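Local coordinates for protein WA352 (Oryza sativa subsp. indica, PDB 5ZT3) that is linked to cytoplasmic male sterility in rice as a mitochondrial protein, seen here through a fragment that carries its DUF8018 region, at residues 67-72 / 76-81; 38-41 / 46-49. All blocks are in the same frame, centred on the assembly; numbering follows the deposited sequence.

Contact 1: residues 67-72 / 76-81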
ATOM      1  N   ARG A  67       7.964  -2.394   4.409  1.00 12.82           N
ATOM      2  CA  ARG A  67       9.292  -2.535   4.991  1.00 14.41           C
ATOM      3  C   ARG A  67       9.246  -3.399   6.242  1.00 13.38           C
ATOM      4  O   ARG A  67      10.149  -4.210   6.479  1.00 15.93           O
ATOM      5  CB  ARG A  67       9.900  -1.159   5.258  1.00 17.70           C
ATOM      6  CG  ARG A  67      10.427  -0.508   3.979  1.00 23.61           C
ATOM      7  CD  ARG A  67      11.057   0.861   4.217  1.00 35.17           C
ATOM      8  NE  ARG A  67      12.424   0.784   4.725  1.00 47.09           N
ATOM      9  CZ  ARG A  67      13.458   0.243   4.078  1.00 53.45           C
ATOM     10  NH1 ARG A  67      14.658   0.221   4.646  1.00 53.40           N
ATOM     11  NH2 ARG A  67      13.311  -0.272   2.861  1.00 56.55           N
ATOM     12  N   LYS A  68       8.207  -3.245   7.063  1.00 13.69           N
ATOM     13  CA  LYS A  68       8.057  -4.104   8.238  1.00 13.68           C
ATOM     14  C   LYS A  68       7.912  -5.566   7.829  1.00 12.91           C
ATOM     15  O   LYS A  68       8.591  -6.452   8.369  1.00 12.87           O
ATOM     16  CB  LYS A  68       6.837  -3.647   9.036  1.00 16.59           C
ATOM     17  CG  LYS A  68       6.552  -4.450  10.290  1.00 20.77           C
ATOM     18  CD  LYS A  68       7.611  -4.198  11.348  1.00 27.45           C
ATOM     19  CE  LYS A  68       7.101  -4.567  12.730  1.00 34.45           C
ATOM     20  NZ  LYS A  68       8.105  -4.285  13.797  1.00 33.27           N
ATOM     21  N   MET A  69       7.022  -5.841   6.872  1.00 12.76           N
ATOM     22  CA  MET A  69       6.798  -7.218   6.447  1.00 11.27           C
ATOM     23  C   MET A  69       8.018  -7.812   5.759  1.00 12.07           C
ATOM     24  O   MET A  69       8.224  -9.031   5.825  1.00 12.50           O
ATOM     25  CB  MET A  69       5.598  -7.297   5.497  1.00 11.69           C
ATOM     26  CG  MET A  69       4.239  -7.119   6.176  1.00 11.27           C
ATOM     27  SD  MET A  69       3.901  -8.378   7.427  1.00 12.53           S
ATOM     28  CE  MET A  69       3.993  -9.888   6.453  1.00 13.50           C
ATOM     29  N   ALA A  70       8.812  -6.985   5.073  1.00 12.03           N
ATOM     30  CA  ALA A  70       9.968  -7.509   4.359  1.00 11.67           C
ATOM     31  C   ALA A  70      10.907  -8.225   5.317  1.00 12.25           C
ATOM     32  O   ALA A  70      11.446  -9.289   4.989  1.00 13.29           O
ATOM     33  CB  ALA A  70      10.703  -6.381   3.644  1.00 12.62           C
ATOM     34  N   GLY A  71      11.083  -7.670   6.519  1.00 12.38           N
ATOM     35  CA  GLY A  71      11.902  -8.289   7.543  1.00 12.43           C
ATOM     36  C   GLY A  71      11.207  -9.410   8.287  1.00 13.85           C
ATOM     37  O   GLY A  71      11.840 -10.421   8.602  1.00 13.90           O
ATOM     38  N   LEU A  72       9.915  -9.252   8.594  1.00 12.24           N
ATOM     39  CA  LEU A  72       9.193 -10.318   9.283  1.00 12.61           C
ATOM     40  C   LEU A  72       8.986 -11.541   8.395  1.00 11.59           C
ATOM     41  O   LEU A  72       8.866 -12.662   8.905  1.00 13.80           O
ATOM     42  CB  LEU A  72       7.826  -9.819   9.750  1.00 14.36           C
ATOM     43  CG  LEU A  72       7.817  -8.694  10.780  1.00 13.03           C
ATOM     44  CD1 LEU A  72       6.385  -8.244  11.061  1.00 16.29           C
ATOM     45  CD2 LEU A  72       8.514  -9.127  12.068  1.00 17.02           C
ATOM     46  N   GLY A  76       8.742 -13.672   1.477  1.00 12.27           N
ATOM     47  CA  GLY A  76       7.845 -12.923   0.629  1.00 12.18           C
ATOM     48  C   GLY A  76       8.580 -11.841  -0.139  1.00 11.93           C
ATOM     49  O   GLY A  76       9.523 -11.222   0.357  1.00 12.35           O
ATOM     50  N   ASP A  77       8.144 -11.611  -1.376  1.00 12.49           N
ATOM     51  CA  ASP A  77       8.746 -10.554  -2.190  1.00 13.66           C
ATOM     52  C   ASP A  77       8.043  -9.228  -1.887  1.00 11.66           C
ATOM     53  O   ASP A  77       7.293  -8.673  -2.691  1.00 13.51           O
ATOM     54  CB  ASP A  77       8.717 -10.910  -3.668  1.00 15.43           C
ATOM     55  CG  ASP A  77       9.608 -10.002  -4.500  1.00 20.37           C
ATOM     56  OD1 ASP A  77      10.137  -9.005  -3.949  1.00 18.08           O
ATOM     57  OD2 ASP A  77       9.769 -10.273  -5.707  1.00 21.55           O
ATOM     58  N   TRP A  78       8.326  -8.726  -0.686  1.00 12.26           N
ATOM     59  CA  TRP A  78       7.680  -7.518  -0.182  1.00 11.79           C
ATOM     60  C   TRP A  78       8.157  -6.271  -0.924  1.00 11.32           C
ATOM     61  O   TRP A  78       7.342  -5.453  -1.379  1.00 12.03           O
ATOM     62  CB  TRP A  78       7.862  -7.438   1.340  1.00 11.79           C
ATOM     63  CG  TRP A  78       6.882  -8.355   1.964  1.00 11.13           C
ATOM     64  CD1 TRP A  78       7.097  -9.620   2.445  1.00 12.13           C
ATOM     65  CD2 TRP A  78       5.487  -8.112   2.070  1.00 10.80           C
ATOM     66  NE1 TRP A  78       5.904 -10.166   2.863  1.00 11.01           N
ATOM     67  CE2 TRP A  78       4.903  -9.258   2.643  1.00 10.91           C
ATOM     68  CE3 TRP A  78       4.673  -7.020   1.758  1.00 11.19           C
ATOM     69  CZ2 TRP A  78       3.534  -9.344   2.888  1.00 11.28           C
ATOM     70  CZ3 TRP A  78       3.319  -7.110   1.995  1.00 11.80           C
ATOM     71  CH2 TRP A  78       2.759  -8.261   2.555  1.00 12.25           C
ATOM     72  N   MET A  79       9.471  -6.121  -1.105  1.00 13.11           N
ATOM     73  CA  MET A  79       9.967  -4.940  -1.801  1.00 13.47           C
ATOM     74  C   MET A  79       9.598  -4.936  -3.280  1.00 14.62           C
ATOM     75  O   MET A  79       9.537  -3.860  -3.883  1.00 15.19           O
ATOM     76  CB  MET A  79      11.477  -4.780  -1.602  1.00 14.52           C
ATOM     77  CG  MET A  79      11.877  -4.524  -0.152  1.00 17.91           C
ATOM     78  SD  MET A  79      11.017  -3.109   0.583  1.00 28.44           S
ATOM     79  CE  MET A  79      11.726  -1.750  -0.322  1.00 34.50           C
ATOM     80  N   GLY A  80       9.337  -6.096  -3.878  1.00 14.12           N
ATOM     81  CA  GLY A  80       8.967  -6.124  -5.279  1.00 15.35           C
ATOM     82  C   GLY A  80       7.472  -6.072  -5.533  1.00 13.59           C
ATOM     83  O   GLY A  80       7.030  -5.408  -6.476  1.00 15.37           O
ATOM     84  N   TRP A  81       6.684  -6.745  -4.694  1.00 12.95           N
ATOM     85  CA  TRP A  81       5.266  -6.949  -4.962  1.00 12.72           C
ATOM     86  C   TRP A  81       4.381  -6.684  -3.750  1.00 12.69           C
ATOM     87  O   TRP A  81       3.171  -6.952  -3.816  1.00 13.44           O
ATOM     88  CB  TRP A  81       5.036  -8.382  -5.467  1.00 13.63           C
ATOM     89  CG  TRP A  81       5.683  -8.671  -6.780  1.00 16.03           C
ATOM     90  CD1 TRP A  81       6.850  -9.340  -6.990  1.00 19.63           C
ATOM     91  CD2 TRP A  81       5.192  -8.300  -8.068  1.00 21.31           C
ATOM     92  NE1 TRP A  81       7.117  -9.409  -8.338  1.00 24.68           N
ATOM     93  CE2 TRP A  81       6.111  -8.777  -9.019  1.00 22.33           C
ATOM     94  CE3 TRP A  81       4.058  -7.612  -8.509  1.00 24.56           C
ATOM     95  CZ2 TRP A  81       5.936  -8.588 -10.390  1.00 26.33           C
ATOM     96  CZ3 TRP A  81       3.885  -7.424  -9.872  1.00 27.33           C
ATOM     97  CH2 TRP A  81       4.820  -7.911 -10.793  1.00 26.79           C
TER
HETATM   98  O   HOH W   1      11.228  -9.855   2.178  1.00 14.47           O
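Met-69 lies across one face of the Trp-78 indole, and its side chain can be followed atom by atom over the ring. CB starts it: a CH-pi contact puts this carbon 3.6 Å from the centroid of the five-membered ring, only 17° off the normal. CG then moves out over the benzo half, 4.0 Å from Trp-78 CZ2. SD stands obliquely to that half, 5.1 Å from the centroid of the six-membered ring, a Met-aromatic contact. The bends at chi2 (-61°) and chi3 bring the chain back, and CE settles 3.6 Å from Trp-78 CZ2. At the foot of the indole, Trp-78 CB packs 3.8 Å from Ala-70 CB. The polar corner, NE1, is bonded to His-73 in the connecting turn, while Leu-121 of helix 116-124 touches both Met-69 and Trp-78. With an alanine at Trp-78's place, Met-69 would probably lose the ring it lies on and His-73 its indole partner. Toward the surface, Met-79 CE comes up to the edge of the Arg-67 guanidinium, 3.9 Å from NH2. Water 1 sits within hydrogen-bonding distance of Ala-70 O (2.9 Å) and Gly-76 O (2.8 Å). The arrangement is a helix-loop-helix connection: the end of helix 45-72 packs on the short helix 78-81, whose N-cap, Asp-77, takes a weak bond from Gly-80 N on OD1.

Contact 2: residues 38-41 / 46-49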
ATOM      1  N   GLY A  38      -9.493   6.275 -11.115  1.00 17.06           N
ATOM      2  CA  GLY A  38     -10.454   5.334 -11.676  1.00 18.60           C
ATOM      3  C   GLY A  38     -10.702   5.583 -13.150  1.00 17.56           C
ATOM      4  O   GLY A  38      -9.771   5.696 -13.957  1.00 21.02           O
ATOM      5  N   THR A  39     -11.977   5.691 -13.517  1.00 18.92           N
ATOM      6  CA  THR A  39     -12.369   5.937 -14.899  1.00 19.80           C
ATOM      7  C   THR A  39     -12.400   7.421 -15.250  1.00 21.03           C
ATOM      8  O   THR A  39     -12.806   7.774 -16.364  1.00 24.63           O
ATOM      9  CB  THR A  39     -13.735   5.306 -15.180  1.00 21.67           C
ATOM     10  OG1 THR A  39     -14.719   5.915 -14.335  1.00 26.31           O
ATOM     11  CG2 THR A  39     -13.695   3.816 -14.893  1.00 22.50           C
ATOM     12  N   ASN A  40     -11.982   8.287 -14.326  1.00 21.65           N
ATOM     13  CA  ASN A  40     -11.916   9.736 -14.529  1.00 24.47           C
ATOM     14  C   ASN A  40     -10.682  10.027 -15.382  1.00 21.72           C
ATOM     15  O   ASN A  40      -9.608  10.376 -14.887  1.00 20.84           O
ATOM     16  CB  ASN A  40     -11.839  10.412 -13.163  1.00 26.75           C
ATOM     17  CG  ASN A  40     -12.093  11.907 -13.206  1.00 27.43           C
ATOM     18  OD1 ASN A  40     -12.389  12.481 -14.250  1.00 25.94           O
ATOM     19  ND2 ASN A  40     -11.976  12.544 -12.041  1.00 29.68           N
ATOM     20  N   TRP A  41     -10.836   9.859 -16.701  1.00 23.50           N
ATOM     21  CA  TRP A  41      -9.693   9.971 -17.601  1.00 22.48           C
ATOM     22  C   TRP A  41      -9.298  11.408 -17.916  1.00 23.77           C
ATOM     23  O   TRP A  41      -8.161  11.637 -18.341  1.00 26.23           O
ATOM     24  CB  TRP A  41      -9.916   9.181 -18.896  1.00 26.13           C
ATOM     25  CG  TRP A  41     -11.147   9.574 -19.665  1.00 26.16           C
ATOM     26  CD1 TRP A  41     -12.395   9.044 -19.531  1.00 28.29           C
ATOM     27  CD2 TRP A  41     -11.239  10.566 -20.691  1.00 26.21           C
ATOM     28  NE1 TRP A  41     -13.264   9.649 -20.406  1.00 27.70           N
ATOM     29  CE2 TRP A  41     -12.578  10.585 -21.132  1.00 25.31           C
ATOM     30  CE3 TRP A  41     -10.325  11.448 -21.274  1.00 29.76           C
ATOM     31  CZ2 TRP A  41     -13.023  11.450 -22.125  1.00 29.37           C
ATOM     32  CZ3 TRP A  41     -10.768  12.299 -22.264  1.00 30.35           C
ATOM     33  CH2 TRP A  41     -12.104  12.295 -22.679  1.00 32.37           C
ATOM     34  N   HIS A  46      -8.773  20.175  -9.659  1.00 13.27           N
ATOM     35  CA  HIS A  46      -9.257  19.871  -8.318  1.00 13.11           C
ATOM     36  C   HIS A  46      -9.162  18.375  -8.003  1.00 12.77           C
ATOM     37  O   HIS A  46      -8.642  17.979  -6.948  1.00 12.63           O
ATOM     38  CB  HIS A  46     -10.698  20.377  -8.212  1.00 13.08           C
ATOM     39  CG  HIS A  46     -11.422  19.930  -6.984  1.00 14.17           C
ATOM     40  ND1 HIS A  46     -11.331  20.592  -5.779  1.00 17.11           N
ATOM     41  CD2 HIS A  46     -12.274  18.899  -6.787  1.00 15.31           C
ATOM     42  CE1 HIS A  46     -12.092  19.979  -4.888  1.00 17.88           C
ATOM     43  NE2 HIS A  46     -12.678  18.951  -5.477  1.00 17.16           N
ATOM     44  N   ASP A  47      -9.659  17.525  -8.914  1.00 12.49           N
ATOM     45  CA  ASP A  47      -9.574  16.083  -8.684  1.00 12.52           C
ATOM     46  C   ASP A  47      -8.136  15.581  -8.696  1.00 12.19           C
ATOM     47  O   ASP A  47      -7.807  14.640  -7.961  1.00 12.72           O
ATOM     48  CB  ASP A  47     -10.409  15.316  -9.711  1.00 14.68           C
ATOM     49  CG  ASP A  47     -11.891  15.357  -9.407  1.00 21.21           C
ATOM     50  OD1 ASP A  47     -12.268  15.805  -8.300  1.00 19.10           O
ATOM     51  OD2 ASP A  47     -12.678  14.933 -10.281  1.00 21.12           O
ATOM     52  N   MET A  48      -7.275  16.179  -9.521  1.00 12.50           N
ATOM     53  CA  MET A  48      -5.863  15.808  -9.502  1.00 12.68           C
ATOM     54  C   MET A  48      -5.231  16.155  -8.163  1.00 13.18           C
ATOM     55  O   MET A  48      -4.463  15.359  -7.607  1.00 13.57           O
ATOM     56  CB  MET A  48      -5.124  16.506 -10.642  1.00 16.52           C
ATOM     57  CG  MET A  48      -5.450  15.902 -11.986  1.00 18.16           C
ATOM     58  SD  MET A  48      -4.504  16.555 -13.367  1.00 31.15           S
ATOM     59  CE  MET A  48      -5.350  18.098 -13.678  1.00 43.46           C
ATOM     60  N   GLN A  49      -5.549  17.332  -7.625  1.00 12.99           N
ATOM     61  CA  GLN A  49      -5.014  17.730  -6.324  1.00 13.81           C
ATOM     62  C   GLN A  49      -5.484  16.785  -5.224  1.00 14.54           C
ATOM     63  O   GLN A  49      -4.682  16.319  -4.402  1.00 14.17           O
ATOM     64  CB  GLN A  49      -5.453  19.159  -5.997  1.00 19.13           C
ATOM     65  CG  GLN A  49      -4.691  20.251  -6.709  1.00 37.83           C
ATOM     66  CD  GLN A  49      -5.337  21.610  -6.515  1.00 48.88           C
ATOM     67  OE1 GLN A  49      -6.097  21.821  -5.565  1.00 47.68           O
ATOM     68  NE2 GLN A  49      -5.039  22.540  -7.416  1.00 52.94           N
TER
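The flat groups here are the amide of Asn-40 and the carboxylate of Asp-47, turned 80° apart; they meet through one nitrogen and one oxygen and are not stacked. Seen from the amide, Asp-47 OD2 is ahead of the nitrogen and only a little off the amide plane; seen from the carboxylate, Asn-40 ND2 is tilted well above the plane. The motif is a helix-loop-helix connection. Helix 29-37 ends, Gly-38 leaves helical geometry with a positive phi, and the loop makes an inverse gamma turn centred on Asn-40 before helix 45-72 sets off. That turn is closed by a weak backbone bond from Trp-41 N to Thr-39 O, 2.9 Å long.

With the CA atoms of Asn-40 and Asp-47 8.9 Å apart, the gap is crossed by the two side chains alone, meeting at about a right angle. Asn-40 holds CG anti to the backbone N (chi1 -166°), which extends the amide across the gap. Asp-47 instead has CG beside its backbone N, sending the carboxylate out from the first turn of the helix. In both residues the bond leaving the backbone points toward the other segment. The backbone N of Asp-47 is bonded to Ser-44 OG, and its carbonyl O to Ser-51 OG, so the residue is anchored at both ends of its backbone. Its place near the helix N-terminus would probably favour the negative charge. The contact is small and at the surface, and across the two segments the pair is joined by one weak bond: Asn-40 ND2 donates to Asp-47 OD2 over 3.0 Å, bent to 133° at the hydrogen.

Overall arrangement
Helix 45-72 serves both contacts, one near each end: contact 2 ties its first turns to the loop that leads into it, and contact 1 packs its last turns against the short helix that follows. They come one after the other along the chain and lie on opposite sides of its centre, with centres about 30 Å apart and nearest atoms about 19 Å apart. Contact 1 is partly buried: Met-69 and Trp-78 face inward, where both touch helix 116-124, with Arg-67 and Met-79 at its exposed margin. Contact 2 is a surface contact, smaller and wholly polar. Apolar packing thus dominates at one end of the helix and a single polar pair at the other.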